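Local structure of flagellar hook-associated protein 2 (Bdellovibrio bacteriovorus, 6KTY) at residues A[52-57]-A[111-116]. The protein probably caps the tip of the growing flagellar filament as an oligomer, helping flagellin subunits polymerise there rather than leak out. Numbering follows the deposited sequence.
Sequences PDKDQT and NPFKLL
F113, the first residue of strand 113-119, lays its ring against the backbone of D53 and K54 in the loop after strand 45-48, which pairs with strand 113-119 in a four-stranded antiparallel sheet of this FliD fragment. The packing is tight here: CD2 of F113 comes within 3.5 Å of D53 CA, and the backbone N of K54 sits over one ring face, offset toward the rim. P52 O approaches the same ring at its edge, 3.8 Å from F113 CD2. CG of F113 stands beside its own backbone N, anti to the carbonyl carbon (chi1 -65°), on a CA-CB bond that already points at the loop. CB and CD of K54 both touch F113 CD1, at 4.0 and 4.1 Å, while K54 NZ makes a long, weak ion pair with D85. L84 of helix 84-94 and V102 and E104 of strand 98-104 also touch F113.

The other end is looser and more exposed. The P52 ring and the N111 side chain run alongside each other in the same direction; OD1 of N111 rests 3.4 Å from P52 CD, a van der Waals touch, while its ND2 bonds to D108. Facing away from the strand, D53 shapes the loop through an Asx motif: OD1 accepts from Q56 N above the carboxylate plane and, through its syn lone pair, from T57 N at 2.8 Å in a nearly straight bond (171°).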
loop_
_atom_site.group_PDB
_atom_site.type_symbol
_atom_site.label_atom_id
_atom_site.label_comp_id
_atom_site.label_asym_id
_atom_site.label_seq_id
_atom_site.Cartn_x
_atom_site.Cartn_y
_atom_site.Cartn_z
ATOM N N PRO A 52 24.228 -19.225 -19.867
ATOM C CA PRO A 52 24.974 -18.054 -20.282
ATOM C C PRO A 52 24.411 -17.385 -21.525
ATOM O O PRO A 52 24.793 -16.279 -21.838
ATOM C CB PRO A 52 26.401 -18.598 -20.531
ATOM C CG PRO A 52 26.218 -20.053 -20.870
ATOM C CD PRO A 52 24.962 -20.485 -20.115
ATOM N N ASP A 53 23.529 -18.064 -22.239
ATOM C CA ASP A 53 22.963 -17.533 -23.466
ATOM C C ASP A 53 21.663 -18.303 -23.689
ATOM O O ASP A 53 21.434 -19.345 -23.050
ATOM C CB ASP A 53 23.925 -17.752 -24.633
ATOM C CG ASP A 53 24.156 -19.219 -24.916
ATOM O OD1 ASP A 53 23.255 -19.870 -25.481
ATOM O OD2 ASP A 53 25.238 -19.726 -24.564
ATOM N N LYS A 54 20.835 -17.805 -24.592
ATOM C CA LYS A 54 19.571 -18.468 -24.889
ATOM C C LYS A 54 19.539 -19.011 -26.307
ATOM O O LYS A 54 18.526 -19.562 -26.739
ATOM C CB LYS A 54 18.399 -17.497 -24.664
ATOM C CG LYS A 54 18.224 -16.393 -25.703
ATOM C CD LYS A 54 16.997 -15.589 -25.313
ATOM C CE LYS A 54 16.723 -14.407 -26.209
ATOM N NZ LYS A 54 16.832 -14.712 -27.666
ATOM N N ASP A 55 20.636 -18.849 -27.038
ATOM C CA ASP A 55 20.624 -19.147 -28.465
ATOM C C ASP A 55 21.809 -19.973 -28.954
ATOM O O ASP A 55 21.949 -20.132 -30.151
ATOM C CB ASP A 55 20.550 -17.839 -29.264
ATOM C CG ASP A 55 21.781 -16.964 -29.069
ATOM O OD1 ASP A 55 22.550 -17.202 -28.111
ATOM O OD2 ASP A 55 21.975 -16.038 -29.875
ATOM N N GLN A 56 22.650 -20.493 -28.055
ATOM C CA GLN A 56 23.812 -21.293 -28.460
ATOM C C GLN A 56 23.985 -22.577 -27.629
ATOM O O GLN A 56 24.228 -23.646 -28.178
ATOM C CB GLN A 56 25.085 -20.450 -28.354
ATOM C CG GLN A 56 25.073 -19.228 -29.235
ATOM C CD GLN A 56 26.210 -18.271 -28.928
ATOM O OE1 GLN A 56 27.370 -18.585 -29.174
ATOM N NE2 GLN A 56 25.876 -17.089 -28.401
ATOM N N THR A 57 23.893 -22.450 -26.308
ATOM C CA THR A 57 24.158 -23.558 -25.401
ATOM C C THR A 57 22.984 -24.489 -25.513
ATOM O O THR A 57 21.837 -24.049 -25.389
ATOM C CB THR A 57 24.314 -23.066 -23.947
ATOM O OG1 THR A 57 25.431 -22.161 -23.870
ATOM C CG2 THR A 57 24.517 -24.245 -22.983
ATOM N N ASN A 111 25.284 -16.351 -15.855
ATOM C CA ASN A 111 24.262 -17.286 -16.331
ATOM C C ASN A 111 22.876 -16.705 -16.119
ATOM O O ASN A 111 22.091 -17.207 -15.320
ATOM C CB ASN A 111 24.405 -18.624 -15.612
ATOM C CG ASN A 111 25.763 -19.284 -15.874
ATOM O OD1 ASN A 111 26.063 -19.665 -17.000
ATOM N ND2 ASN A 111 26.562 -19.438 -14.830
ATOM N N PRO A 112 22.575 -15.628 -16.842
ATOM C CA PRO A 112 21.379 -14.881 -16.548
ATOM C C PRO A 112 20.102 -15.467 -17.175
ATOM O O PRO A 112 19.004 -15.202 -16.665
ATOM C CB PRO A 112 21.703 -13.502 -17.122
ATOM C CG PRO A 112 22.572 -13.755 -18.268
ATOM C CD PRO A 112 23.295 -15.063 -17.991
ATOM N N PHE A 113 20.208 -16.299 -18.211
ATOM C CA PHE A 113 19.001 -16.673 -18.972
ATOM C C PHE A 113 18.297 -17.879 -18.352
ATOM O O PHE A 113 18.927 -18.893 -18.076
ATOM C CB PHE A 113 19.315 -16.922 -20.449
ATOM C CG PHE A 113 19.783 -15.691 -21.181
ATOM C CD1 PHE A 113 18.869 -14.781 -21.701
ATOM C CD2 PHE A 113 21.134 -15.443 -21.356
ATOM C CE1 PHE A 113 19.305 -13.648 -22.405
ATOM C CE2 PHE A 113 21.569 -14.305 -22.028
ATOM C CZ PHE A 113 20.653 -13.406 -22.547
ATOM N N LYS A 114 16.993 -17.749 -18.110
ATOM C CA LYS A 114 16.196 -18.840 -17.547
ATOM C C LYS A 114 14.921 -19.112 -18.287
ATOM O O LYS A 114 14.283 -18.179 -18.821
ATOM C CB LYS A 114 15.907 -18.555 -16.091
ATOM C CG LYS A 114 17.149 -18.615 -15.243
ATOM C CD LYS A 114 16.852 -18.142 -13.868
ATOM C CE LYS A 114 18.130 -18.153 -13.026
ATOM N NZ LYS A 114 17.906 -17.799 -11.610
ATOM N N LEU A 115 14.570 -20.393 -18.377
ATOM C CA LEU A 115 13.309 -20.794 -18.985
ATOM C C LEU A 115 12.256 -20.769 -17.888
ATOM O O LEU A 115 12.467 -21.336 -16.813
ATOM C CB LEU A 115 13.407 -22.188 -19.606
ATOM C CG LEU A 115 12.137 -22.736 -20.275
ATOM C CD1 LEU A 115 11.878 -22.033 -21.618
ATOM C CD2 LEU A 115 12.281 -24.238 -20.474
ATOM N N LEU A 116 11.173 -20.043 -18.145
ATOM C CA LEU A 116 10.010 -20.004 -17.260
ATOM C C LEU A 116 8.860 -20.711 -17.960
ATOM O O LEU A 116 8.482 -20.333 -19.083
ATOM C CB LEU A 116 9.625 -18.545 -16.962
ATOM C CG LEU A 116 8.241 -18.275 -16.305
ATOM C CD1 LEU A 116 8.239 -18.815 -14.878
ATOM C CD2 LEU A 116 7.897 -16.765 -16.284
#